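Side-chain contacts in pinoresinol-lariciresinol reductase (PDB 1QYD), which catalyses the NADPH-dependent, enantioselective reduction of pinoresinol to lariciresinol and of lariciresinol to secoisolariciresinol in lignan biosynthesis: residues 23-28 / 53-58; 33-38 / 47-52; 169-174 / 267-272; 194-199 / 306-311; 235-238 / 243-246. All blocks are in the same frame, centred on the assembly; numbering follows the deposited sequence.

Overall arrangement
Contacts 1 and 2 come first along the chain and belong to the Rossmann half. Contact 2 is nested in the loop that contact 1 closes, and with centres about 13 Å apart the two touch, packing helices 17-26 and 43-53 on one face of the parallel sheet, over strand 31-34. Contacts 3, 4 and 5 form a later group. Segments of contacts 3 and 4 alternate, and 235-238 / 243-246 is nested inside both loops; contacts 4 and 5 meet where helix 305-309 lies on helix 229-241. Contact 4 is the member nearest contact 1, with nearest atoms about 6 Å apart; there Glu197 joins the later chain to the Rossmann half beside the probable cofactor loop.

Contact 1: 23-28 / 53-58; sequences ASISLG and KQLGAK
Ile25, which reaches across to Leu55 and Ala57, sits on a helix held at its end by a 2.8 Å backbone bond from Leu27 N to Ala23 O. This is helix 17-26, the first helix of the Rossmann fold, and it ends in a Schellman motif: His29 N binds Ser24 O, Gly28 N binds Ile25 O, and Gly28 takes the positive phi that the motif needs. Facing it, the chain leaves helix 43-53 through a type I beta turn, Lys53 to Gly56, on its way to strand 58-60.

The contact itself is apolar and small. Both branches of Ile25 are used. CG2, anti to the backbone N, lies 3.9 Å from Leu55 O and 4.1 Å from Leu55 CB, and the two side chains cross at about a right angle. Cutting Ile25 back to an alanine here would probably open a gap between the helix and the turn, leaving Leu55 CB and the methyl of Ala57 without their apolar partner. Thr31 of the adjoining strand also touches Ile25. The other branch runs out fully extended (chi2 -179°), which carries its terminal CD1 to 4.1 Å from Ala57 CB.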
# COMPACT_ATOMS: atom_id res chain seq x y z
N ALA A 23 26.10 15.11 6.40
CA ALA A 23 26.85 15.54 5.23
C ALA A 23 26.63 17.03 4.97
O ALA A 23 27.60 17.76 4.78
CB ALA A 23 26.40 14.77 4.00
N SER A 24 25.36 17.48 4.98
CA SER A 24 24.95 18.86 4.86
C SER A 24 25.74 19.78 5.76
O SER A 24 26.48 20.68 5.34
CB SER A 24 23.52 18.97 5.22
OG SER A 24 22.59 18.77 4.18
N ILE A 25 25.62 19.47 7.05
CA ILE A 25 26.27 20.24 8.09
C ILE A 25 27.76 20.20 7.81
O ILE A 25 28.28 21.25 7.44
CB ILE A 25 25.78 19.62 9.46
CG1 ILE A 25 24.25 19.73 9.57
CG2 ILE A 25 26.31 20.41 10.64
CD1 ILE A 25 23.60 19.19 10.87
N SER A 26 28.47 19.07 7.76
CA SER A 26 29.92 19.07 7.47
C SER A 26 30.43 19.59 6.12
O SER A 26 31.62 19.88 6.01
CB SER A 26 30.49 17.64 7.68
OG SER A 26 29.78 16.62 7.00
N LEU A 27 29.60 19.72 5.06
CA LEU A 27 30.04 20.29 3.79
C LEU A 27 29.55 21.71 3.63
O LEU A 27 29.36 22.17 2.50
CB LEU A 27 29.54 19.48 2.60
CG LEU A 27 30.18 18.15 2.35
CD1 LEU A 27 29.44 17.45 1.24
CD2 LEU A 27 31.65 18.37 2.04
N GLY A 28 29.30 22.40 4.75
CA GLY A 28 28.96 23.81 4.75
C GLY A 28 27.51 24.20 4.53
O GLY A 28 27.25 25.41 4.55
N LYS A 53 20.61 19.28 16.12
CA LYS A 53 20.48 20.66 16.53
C LYS A 53 21.71 21.15 17.26
O LYS A 53 22.06 22.30 17.05
CB LYS A 53 19.24 20.73 17.38
CG LYS A 53 18.58 22.04 17.79
CD LYS A 53 18.30 21.86 19.27
CE LYS A 53 17.24 22.76 19.78
NZ LYS A 53 15.98 22.35 19.17
N GLN A 54 22.45 20.41 18.11
CA GLN A 54 23.66 20.97 18.72
C GLN A 54 24.92 21.00 17.84
O GLN A 54 26.04 21.26 18.29
CB GLN A 54 23.98 20.24 20.01
CG GLN A 54 24.24 18.74 20.01
CD GLN A 54 24.55 18.25 21.43
OE1 GLN A 54 23.70 18.22 22.33
NE2 GLN A 54 25.82 17.89 21.67
N LEU A 55 24.67 20.69 16.56
CA LEU A 55 25.63 20.79 15.47
C LEU A 55 25.38 22.03 14.63
O LEU A 55 26.27 22.49 13.90
CB LEU A 55 25.56 19.62 14.55
CG LEU A 55 26.21 18.38 15.02
CD1 LEU A 55 25.88 17.27 14.04
CD2 LEU A 55 27.71 18.63 15.20
N GLY A 56 24.15 22.54 14.70
CA GLY A 56 23.84 23.78 14.04
C GLY A 56 22.62 23.67 13.18
O GLY A 56 22.30 24.60 12.43
N ALA A 57 21.91 22.55 13.24
CA ALA A 57 20.70 22.43 12.46
C ALA A 57 19.56 23.17 13.14
O ALA A 57 19.50 23.35 14.37
CB ALA A 57 20.24 21.00 12.32
N LYS A 58 18.67 23.57 12.24
CA LYS A 58 17.43 24.24 12.61
C LYS A 58 16.33 23.19 12.50
O LYS A 58 16.31 22.48 11.50
CB LYS A 58 17.30 25.41 11.65
CG LYS A 58 18.37 26.45 11.99
CD LYS A 58 18.47 27.58 10.98
CE LYS A 58 19.60 28.51 11.44
NZ LYS A 58 20.03 29.42 10.39

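Contact 2: 33-38 / 47-52; sequences VLFRPE and QMLLYF
Leu49 carries this contact, its two methyls fitted against Phe35 and Val33. CD1 sits over one face of the Phe35 ring, 3.9 Å from the ring centroid and 14° off the normal, a CH-pi contact nearly head-on although shifted a little toward the rim; its nearest ring atom is Phe35 CG at 3.8 Å. CD2 fills the corner beside it, 3.9 Å from Val33 CG1 and as far from Phe35 CD2, so one leucine bridges the strand residue Val33 and Phe35 just beyond the strand's end. Val33 points CG1 at the helix because that methyl is anti to its backbone N (chi1 170°). Phe35 takes the crowded position between N and carbonyl carbon (chi1 73°), which sets the ring beside Leu49, and its chi2 turns a face to the methyl. The packing is hydrocarbon throughout, with Val33 and Leu49 buried and Phe35 partly exposed.

Just beyond it the chain turns polar: Arg36 follows Phe35, and Lys45 lies one helical turn before Leu49 and touches both Phe35 and Arg36. Both basic residues probably bind NADP(+), as expected for a Rossmann site that takes the phosphorylated cofactor.

The contact seats the helix of the beta-alpha-beta unit 31-34, 43-53, 58-60 on its own first strand. Leu59 of the neighbouring strand touches both Phe35 and Leu49, and Val21 of helix 17-26 packs on Val33 from the preceding unit.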
# COMPACT_ATOMS: atom_id res chain seq x y z
N VAL A 33 15.95 20.49 9.39
CA VAL A 33 15.41 19.15 9.39
C VAL A 33 13.97 19.16 9.80
O VAL A 33 13.61 19.29 10.98
CB VAL A 33 16.18 18.14 10.34
CG1 VAL A 33 15.49 16.80 10.52
CG2 VAL A 33 17.45 17.73 9.66
N LEU A 34 13.14 18.92 8.79
CA LEU A 34 11.74 18.76 9.07
C LEU A 34 11.54 17.39 9.67
O LEU A 34 12.03 16.36 9.19
CB LEU A 34 10.90 18.86 7.81
CG LEU A 34 9.40 19.12 7.96
CD1 LEU A 34 9.05 20.01 6.80
CD2 LEU A 34 8.54 17.87 8.01
N PHE A 35 10.86 17.50 10.81
CA PHE A 35 10.38 16.32 11.47
C PHE A 35 8.93 16.45 11.86
O PHE A 35 8.41 17.47 12.30
CB PHE A 35 11.22 16.02 12.69
CG PHE A 35 11.05 16.93 13.89
CD1 PHE A 35 10.16 16.55 14.91
CD2 PHE A 35 11.82 18.07 14.01
CE1 PHE A 35 10.04 17.33 16.06
CE2 PHE A 35 11.69 18.85 15.17
CZ PHE A 35 10.81 18.48 16.19
N ARG A 36 8.36 15.27 11.73
CA ARG A 36 6.98 14.91 11.94
C ARG A 36 6.52 15.15 13.38
O ARG A 36 7.20 15.80 14.16
CB ARG A 36 6.84 13.43 11.55
CG ARG A 36 7.80 12.71 10.52
CD ARG A 36 9.30 12.55 10.91
NE ARG A 36 10.03 11.49 10.21
CZ ARG A 36 11.35 11.51 9.96
NH1 ARG A 36 12.13 12.54 10.33
NH2 ARG A 36 11.93 10.45 9.39
N PRO A 37 5.33 14.72 13.80
CA PRO A 37 5.12 14.16 15.13
C PRO A 37 5.24 12.63 15.28
O PRO A 37 4.46 11.82 14.79
CB PRO A 37 3.77 14.68 15.53
CG PRO A 37 3.02 14.66 14.22
CD PRO A 37 4.06 15.19 13.25
N GLU A 38 6.37 12.32 15.93
CA GLU A 38 6.83 11.03 16.47
C GLU A 38 8.09 11.28 17.31
O GLU A 38 9.21 10.80 17.16
CB GLU A 38 7.14 10.02 15.37
CG GLU A 38 6.26 8.77 15.52
CD GLU A 38 6.58 7.78 16.65
OE1 GLU A 38 7.65 7.16 16.61
OE2 GLU A 38 5.76 7.60 17.55
N GLN A 47 16.50 12.60 20.43
CA GLN A 47 17.87 12.90 20.89
C GLN A 47 18.86 13.05 19.78
O GLN A 47 19.94 13.60 19.99
CB GLN A 47 18.37 11.81 21.86
CG GLN A 47 17.81 11.87 23.29
CD GLN A 47 17.96 10.62 24.15
OE1 GLN A 47 18.04 10.70 25.38
NE2 GLN A 47 17.96 9.42 23.55
N MET A 48 18.44 12.55 18.62
CA MET A 48 19.19 12.61 17.38
C MET A 48 18.85 13.96 16.83
O MET A 48 19.75 14.67 16.42
CB MET A 48 18.74 11.54 16.43
CG MET A 48 19.57 11.37 15.17
SD MET A 48 21.37 11.34 15.44
CE MET A 48 21.77 9.60 15.36
N LEU A 49 17.58 14.35 16.78
CA LEU A 49 17.24 15.72 16.40
C LEU A 49 17.98 16.73 17.27
O LEU A 49 18.65 17.62 16.75
CB LEU A 49 15.77 15.89 16.55
CG LEU A 49 14.95 15.13 15.55
CD1 LEU A 49 13.55 15.03 16.05
CD2 LEU A 49 15.03 15.82 14.23
N LEU A 50 17.92 16.56 18.60
CA LEU A 50 18.74 17.38 19.49
C LEU A 50 20.23 17.36 19.19
O LEU A 50 20.94 18.37 19.26
CB LEU A 50 18.50 16.91 20.91
CG LEU A 50 17.47 17.61 21.79
CD1 LEU A 50 16.24 18.15 21.04
CD2 LEU A 50 17.15 16.58 22.83
N TYR A 51 20.69 16.16 18.81
CA TYR A 51 22.06 15.96 18.37
C TYR A 51 22.27 16.74 17.09
O TYR A 51 23.24 17.47 17.01
CB TYR A 51 22.42 14.47 18.10
CG TYR A 51 23.86 14.41 17.64
CD1 TYR A 51 24.87 15.03 18.43
CD2 TYR A 51 24.16 13.89 16.38
CE1 TYR A 51 26.17 15.14 17.94
CE2 TYR A 51 25.47 14.00 15.89
CZ TYR A 51 26.46 14.63 16.66
OH TYR A 51 27.73 14.81 16.13
N PHE A 52 21.40 16.59 16.09
CA PHE A 52 21.46 17.35 14.86
C PHE A 52 21.48 18.83 15.20
O PHE A 52 22.35 19.55 14.73
CB PHE A 52 20.25 17.03 14.01
CG PHE A 52 20.25 15.68 13.33
CD1 PHE A 52 19.03 15.07 13.08
CD2 PHE A 52 21.43 15.08 12.89
CE1 PHE A 52 18.97 13.87 12.38
CE2 PHE A 52 21.38 13.87 12.18
CZ PHE A 52 20.15 13.28 11.92

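Contact 3: 169-174 / 267-272; sequences AQLDGH and IVRCHL
A type I beta turn from Gln170 to Gly173 brings Leu171 against Arg269 and Leu272, flanking His271, which probably binds the substrate. This is the later part of the chain, where NmrA-type reductases build their substrate pocket onto the Rossmann domain, although the contact itself is mainly a packing of the turn on the start of helix 272-275.

Arg269 leaves the backbone with CG beside the N (chi1 -71°) and then runs straight from CG to NE, long enough to lay its guanidinium against the turn. Its edge meets Leu171 twice. NH2 gives a weak hydrogen bond to Leu171 O, 3.4 Å long and bent to 142°, while Leu171 CD2 lies near the guanidinium plane, 3.6 Å from NE. The two side chains cross at about a right angle, and Met258 of helix 252-258 also touches Arg269.

The same CD2 of Leu171 rests 3.8 Å from Leu272 CD2. The other methyl of that fork, Leu272 CD1, is 4.0 Å from Ala169 O and a little farther from Ala169 CB; Ala169 O in turn bonds Tyr185 OH. Behind Leu171 the turn is stiffened by an Asx turn, Asp172 OD1 accepting from His174 N at 3.2 Å.

On the opposing segment His271 occupies the N-cap position. Val268 O accepts from two donors there: Leu272 N at 3.1 Å and, weakly, His271 ND1 at 3.3 Å.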
# COMPACT_ATOMS: atom_id res chain seq x y z
N ALA A 169 24.87 -10.62 2.54
CA ALA A 169 23.60 -10.71 1.85
C ALA A 169 22.70 -11.90 2.21
O ALA A 169 21.92 -12.42 1.39
CB ALA A 169 23.87 -10.69 0.35
N GLN A 170 22.72 -12.30 3.49
CA GLN A 170 22.00 -13.49 3.89
C GLN A 170 20.59 -13.35 4.38
O GLN A 170 20.22 -12.49 5.19
CB GLN A 170 22.82 -14.23 4.91
CG GLN A 170 23.45 -15.42 4.17
CD GLN A 170 24.92 -15.31 3.80
OE1 GLN A 170 25.34 -15.39 2.65
NE2 GLN A 170 25.77 -15.17 4.79
N LEU A 171 19.84 -14.30 3.83
CA LEU A 171 18.41 -14.50 3.96
C LEU A 171 17.85 -14.52 5.36
O LEU A 171 16.63 -14.72 5.52
CB LEU A 171 17.94 -15.84 3.32
CG LEU A 171 18.12 -16.29 1.86
CD1 LEU A 171 17.35 -17.56 1.62
CD2 LEU A 171 17.58 -15.25 0.92
N ASP A 172 18.73 -14.38 6.36
CA ASP A 172 18.37 -14.49 7.77
C ASP A 172 18.22 -13.18 8.51
O ASP A 172 17.63 -13.13 9.60
CB ASP A 172 19.39 -15.39 8.52
CG ASP A 172 20.86 -15.02 8.56
OD1 ASP A 172 21.26 -13.94 8.13
OD2 ASP A 172 21.64 -15.83 9.02
N GLY A 173 18.76 -12.13 7.89
CA GLY A 173 18.59 -10.79 8.43
C GLY A 173 19.60 -10.42 9.48
O GLY A 173 19.51 -9.31 9.99
N HIS A 174 20.57 -11.27 9.83
CA HIS A 174 21.59 -10.90 10.80
C HIS A 174 22.43 -9.83 10.13
O HIS A 174 22.64 -9.91 8.93
CB HIS A 174 22.47 -12.13 11.16
CG HIS A 174 21.76 -13.38 11.72
ND1 HIS A 174 20.48 -13.76 11.62
CD2 HIS A 174 22.42 -14.37 12.42
CE1 HIS A 174 20.35 -14.93 12.22
NE2 HIS A 174 21.52 -15.30 12.69
N ILE A 267 9.42 -9.48 -0.36
CA ILE A 267 9.73 -8.16 -0.93
C ILE A 267 11.24 -8.09 -0.86
O ILE A 267 11.85 -7.72 -1.85
CB ILE A 267 9.18 -6.96 -0.11
CG1 ILE A 267 7.69 -6.85 -0.27
CG2 ILE A 267 9.79 -5.63 -0.60
CD1 ILE A 267 7.16 -5.71 0.62
N VAL A 268 11.85 -8.44 0.28
CA VAL A 268 13.30 -8.44 0.41
C VAL A 268 13.93 -9.48 -0.48
O VAL A 268 15.00 -9.25 -1.03
CB VAL A 268 13.76 -8.66 1.90
CG1 VAL A 268 13.12 -7.54 2.71
CG2 VAL A 268 13.40 -10.05 2.46
N ARG A 269 13.27 -10.64 -0.59
CA ARG A 269 13.61 -11.64 -1.60
C ARG A 269 12.93 -11.09 -2.85
O ARG A 269 11.81 -10.60 -2.73
CB ARG A 269 13.05 -13.02 -1.19
CG ARG A 269 13.80 -13.64 0.01
CD ARG A 269 13.40 -15.06 0.40
NE ARG A 269 14.04 -15.43 1.68
CZ ARG A 269 13.35 -15.91 2.74
NH1 ARG A 269 12.03 -16.12 2.71
NH2 ARG A 269 13.97 -16.11 3.90
N CYS A 270 13.53 -11.08 -4.04
CA CYS A 270 13.01 -10.48 -5.29
C CYS A 270 13.11 -8.98 -5.21
O CYS A 270 12.18 -8.18 -5.30
CB CYS A 270 11.53 -10.83 -5.64
SG CYS A 270 10.14 -10.15 -4.71
N HIS A 271 14.39 -8.70 -5.09
CA HIS A 271 15.00 -7.40 -4.90
C HIS A 271 16.39 -7.95 -4.72
O HIS A 271 17.26 -7.74 -5.55
CB HIS A 271 14.38 -6.77 -3.64
CG HIS A 271 15.21 -5.89 -2.74
ND1 HIS A 271 15.25 -6.02 -1.43
CD2 HIS A 271 16.01 -4.84 -3.12
CE1 HIS A 271 16.05 -5.07 -1.00
NE2 HIS A 271 16.50 -4.37 -2.01
N LEU A 272 16.58 -8.76 -3.70
CA LEU A 272 17.80 -9.51 -3.50
C LEU A 272 17.97 -10.48 -4.66
O LEU A 272 19.06 -10.97 -4.95
CB LEU A 272 17.67 -10.23 -2.21
CG LEU A 272 18.76 -11.06 -1.66
CD1 LEU A 272 19.95 -10.22 -1.29
CD2 LEU A 272 18.22 -11.74 -0.43

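Contact 4: 194-199 / 306-311; sequences WVDEDD and DSYLER
Tyr308 OH donates a 2.8 Å hydrogen bond to Glu197 OE1, which receives it on its syn lone pair, on the side of the other carboxylate oxygen. The Glu197 chain bends at chi2 (97°) to bring its carboxylate to the phenol, whose ring it meets with the planes 39° apart. Its second oxygen is placed too, by a weak bond from Gly162 N to OE2. A phenylalanine in place of Tyr308 would probably leave Glu197 OE1, a buried carboxylate oxygen, without its hydroxyl partner and freer to turn.

Asp196 comes at the edge of the same ring. Its OD1 lies in the ring plane, 3.3 Å from Tyr308 CE1, and also forms a long salt bridge of 3.9 Å with Arg311 NH2. Arg311 folds back over its own tyrosine, NE above one ring face toward the rim. Tyr308 is bordered by two carboxylates along one edge, with Val303 and Ala161 also touching it.

Asp196 stands at the N-cap position of helix 197-207, where strand 191-195 gives way to helix. The arrangement pins the C-terminal helix 305-309 to this strand-to-helix junction, whose Glu197 comes close to Ile16 of the probable NADP(+)-binding loop of the Rossmann fold.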
# COMPACT_ATOMS: atom_id res chain seq x y z
N TRP A 194 28.39 -1.69 -3.90
CA TRP A 194 28.21 -1.70 -2.47
C TRP A 194 28.75 -0.35 -1.99
O TRP A 194 29.90 -0.05 -2.36
CB TRP A 194 29.00 -2.90 -1.93
CG TRP A 194 28.78 -4.29 -2.56
CD1 TRP A 194 29.28 -4.61 -3.80
CD2 TRP A 194 28.09 -5.35 -2.01
NE1 TRP A 194 28.91 -5.83 -4.07
CE2 TRP A 194 28.21 -6.30 -3.03
CE3 TRP A 194 27.41 -5.67 -0.85
CZ2 TRP A 194 27.65 -7.57 -2.91
CZ3 TRP A 194 26.84 -6.95 -0.72
CH2 TRP A 194 26.96 -7.89 -1.74
N VAL A 195 28.00 0.50 -1.23
CA VAL A 195 28.47 1.84 -0.82
C VAL A 195 28.27 2.21 0.66
O VAL A 195 27.23 2.02 1.28
CB VAL A 195 27.80 2.95 -1.70
CG1 VAL A 195 28.46 4.30 -1.45
CG2 VAL A 195 28.05 2.71 -3.18
N ASP A 196 29.31 2.78 1.26
CA ASP A 196 29.26 3.19 2.66
C ASP A 196 28.22 4.27 2.73
O ASP A 196 28.13 5.14 1.85
CB ASP A 196 30.63 3.72 3.10
CG ASP A 196 30.74 4.30 4.51
OD1 ASP A 196 30.00 3.89 5.41
OD2 ASP A 196 31.60 5.17 4.71
N GLU A 197 27.41 4.16 3.78
CA GLU A 197 26.32 5.10 4.00
C GLU A 197 26.76 6.56 4.09
O GLU A 197 26.01 7.47 3.71
CB GLU A 197 25.61 4.69 5.25
CG GLU A 197 25.01 3.30 5.12
CD GLU A 197 25.82 2.16 5.70
OE1 GLU A 197 27.05 2.21 5.81
OE2 GLU A 197 25.19 1.18 6.08
N ASP A 198 27.99 6.80 4.54
CA ASP A 198 28.54 8.12 4.52
C ASP A 198 28.96 8.49 3.11
O ASP A 198 28.88 9.67 2.78
CB ASP A 198 29.76 8.26 5.40
CG ASP A 198 29.62 8.08 6.90
OD1 ASP A 198 30.63 8.38 7.54
OD2 ASP A 198 28.59 7.63 7.43
N ASP A 199 29.44 7.61 2.21
CA ASP A 199 29.79 8.07 0.88
C ASP A 199 28.55 8.50 0.12
O ASP A 199 28.67 9.44 -0.66
CB ASP A 199 30.48 6.98 0.09
CG ASP A 199 31.85 6.57 0.59
OD1 ASP A 199 32.19 5.42 0.32
OD2 ASP A 199 32.56 7.39 1.19
N ASP A 306 36.85 -3.55 1.62
CA ASP A 306 38.00 -4.01 2.35
C ASP A 306 38.05 -3.11 3.55
O ASP A 306 37.97 -3.56 4.67
CB ASP A 306 39.24 -3.85 1.46
CG ASP A 306 39.25 -4.78 0.23
OD1 ASP A 306 38.48 -4.58 -0.71
OD2 ASP A 306 40.03 -5.73 0.23
N SER A 307 38.10 -1.80 3.35
CA SER A 307 38.13 -0.88 4.47
C SER A 307 36.83 -0.82 5.28
O SER A 307 36.86 -0.59 6.49
CB SER A 307 38.54 0.44 3.88
OG SER A 307 39.78 0.23 3.19
N TYR A 308 35.67 -1.05 4.64
CA TYR A 308 34.40 -1.15 5.33
C TYR A 308 34.32 -2.47 6.11
O TYR A 308 33.93 -2.47 7.28
CB TYR A 308 33.24 -1.10 4.34
CG TYR A 308 31.88 -0.90 5.00
CD1 TYR A 308 31.42 0.39 5.19
CD2 TYR A 308 31.09 -1.98 5.44
CE1 TYR A 308 30.20 0.63 5.81
CE2 TYR A 308 29.85 -1.74 6.06
CZ TYR A 308 29.42 -0.42 6.24
OH TYR A 308 28.21 -0.14 6.84
N LEU A 309 34.69 -3.63 5.51
CA LEU A 309 34.70 -4.89 6.25
C LEU A 309 35.83 -4.96 7.30
O LEU A 309 35.67 -5.63 8.33
CB LEU A 309 34.75 -6.04 5.22
CG LEU A 309 33.38 -6.34 4.55
CD1 LEU A 309 33.57 -7.14 3.29
CD2 LEU A 309 32.50 -7.19 5.45
N GLU A 310 36.90 -4.17 7.15
CA GLU A 310 38.05 -4.05 8.05
C GLU A 310 37.65 -3.43 9.39
O GLU A 310 38.47 -2.85 10.11
CB GLU A 310 39.13 -3.20 7.32
CG GLU A 310 40.58 -2.99 7.80
CD GLU A 310 41.53 -2.31 6.78
OE1 GLU A 310 42.26 -3.03 6.10
OE2 GLU A 310 41.55 -1.08 6.65
N ARG A 311 36.38 -3.54 9.75
CA ARG A 311 35.86 -3.08 11.02
C ARG A 311 34.70 -3.96 11.43
O ARG A 311 34.20 -3.84 12.54
CB ARG A 311 35.31 -1.64 10.99
CG ARG A 311 34.11 -1.37 10.09
CD ARG A 311 33.47 0.01 10.37
NE ARG A 311 32.78 0.59 9.21
CZ ARG A 311 33.38 1.55 8.49
NH1 ARG A 311 34.59 2.00 8.79
NH2 ARG A 311 32.76 2.07 7.45

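Contact 5: 235-238 / 243-246; sequences IWER and NLDK
Glu237 and Lys246 meet in a salt bridge, OE1 to NZ at 2.6 Å, the two chains approaching from opposite directions. Glu237 is extended beyond CG, whereas Lys246 curls at chi3 and chi4 to bring the ammonium back over its own segment.

Hydrogen bonds gather round that pair. Glu237 OE1 also accepts from Leu244 N, weakly, at 3.4 Å and 150°. Lys246 NZ gives a bond to Leu244 O at 3.3 Å, arriving from well above the carbonyl plane, and Asn243 ND2 adds a weak bond to that oxygen at 2.8 Å.

The apolar part is Trp236 against Leu244. Both leucine methyls meet the benzo edge of the indole: CD2 lies in the ring plane 3.4 Å from Trp236 CE3, and CD1 is 3.5 Å from CZ3. Trp236 CG is anti to the backbone N (chi1 -166°), which swings this edge toward the leucine, while Leu168, Pro177 and Val313 also touch the indole. Leu244 also packs on Val182 of strand 181-182, which runs parallel to the short, weakly bonded strand 245-246.

Two neighbouring residues of helix 229-241 hold the returning chain by different means, Glu237 probably offsetting the charge of Lys246 on the more exposed side and Trp236 burying Leu244.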
# COMPACT_ATOMS: atom_id res chain seq x y z
N ILE A 235 36.55 -10.89 0.49
CA ILE A 235 37.22 -9.87 1.28
C ILE A 235 37.04 -10.24 2.75
O ILE A 235 37.92 -9.95 3.56
CB ILE A 235 36.58 -8.49 0.97
CG1 ILE A 235 36.88 -8.10 -0.48
CG2 ILE A 235 37.12 -7.43 1.94
CD1 ILE A 235 36.00 -7.01 -1.12
N TRP A 236 35.92 -10.89 3.12
CA TRP A 236 35.72 -11.32 4.50
C TRP A 236 36.70 -12.44 4.79
O TRP A 236 37.43 -12.40 5.78
CB TRP A 236 34.31 -11.89 4.82
CG TRP A 236 34.09 -11.98 6.35
CD1 TRP A 236 34.49 -10.95 7.18
CD2 TRP A 236 33.53 -13.00 7.08
NE1 TRP A 236 34.20 -11.30 8.40
CE2 TRP A 236 33.63 -12.51 8.38
CE3 TRP A 236 32.96 -14.25 6.87
CZ2 TRP A 236 33.18 -13.23 9.49
CZ3 TRP A 236 32.51 -14.98 7.98
CH2 TRP A 236 32.61 -14.49 9.28
N GLU A 237 36.74 -13.41 3.88
CA GLU A 237 37.63 -14.54 3.98
C GLU A 237 39.03 -14.01 4.16
O GLU A 237 39.61 -14.28 5.21
CB GLU A 237 37.54 -15.39 2.73
CG GLU A 237 36.43 -16.39 2.94
CD GLU A 237 35.93 -17.18 1.75
OE1 GLU A 237 34.88 -17.78 1.92
OE2 GLU A 237 36.54 -17.21 0.67
N ARG A 238 39.47 -13.14 3.24
CA ARG A 238 40.80 -12.55 3.34
C ARG A 238 41.05 -11.82 4.66
O ARG A 238 42.19 -11.75 5.12
CB ARG A 238 41.02 -11.59 2.17
CG ARG A 238 42.41 -10.96 2.13
CD ARG A 238 42.51 -9.66 1.32
NE ARG A 238 42.05 -8.44 2.03
CZ ARG A 238 42.78 -7.79 2.97
NH1 ARG A 238 44.01 -8.21 3.37
NH2 ARG A 238 42.30 -6.66 3.49
N ASN A 243 38.06 -19.53 5.70
CA ASN A 243 37.31 -19.94 4.53
C ASN A 243 36.01 -20.63 4.94
O ASN A 243 35.96 -21.68 5.60
CB ASN A 243 38.17 -20.87 3.67
CG ASN A 243 37.64 -21.13 2.27
OD1 ASN A 243 38.33 -20.81 1.30
ND2 ASN A 243 36.46 -21.73 2.06
N LEU A 244 34.92 -19.99 4.51
CA LEU A 244 33.58 -20.45 4.70
C LEU A 244 33.17 -21.58 3.75
O LEU A 244 33.78 -21.90 2.73
CB LEU A 244 32.69 -19.24 4.55
CG LEU A 244 32.40 -18.24 5.67
CD1 LEU A 244 33.52 -18.07 6.67
CD2 LEU A 244 32.13 -16.93 4.96
N ASP A 245 32.09 -22.21 4.20
CA ASP A 245 31.50 -23.35 3.55
C ASP A 245 30.19 -22.97 2.86
O ASP A 245 29.08 -22.88 3.38
CB ASP A 245 31.31 -24.43 4.61
CG ASP A 245 32.62 -25.04 5.10
OD1 ASP A 245 33.30 -24.44 5.93
OD2 ASP A 245 32.95 -26.13 4.65
N LYS A 246 30.52 -22.77 1.59
CA LYS A 246 29.65 -22.37 0.51
C LYS A 246 28.60 -23.38 0.08
O LYS A 246 28.86 -24.58 0.04
CB LYS A 246 30.54 -22.00 -0.66
CG LYS A 246 31.46 -20.88 -0.22
CD LYS A 246 32.37 -20.48 -1.34
CE LYS A 246 33.80 -20.46 -0.83
NZ LYS A 246 33.91 -19.64 0.36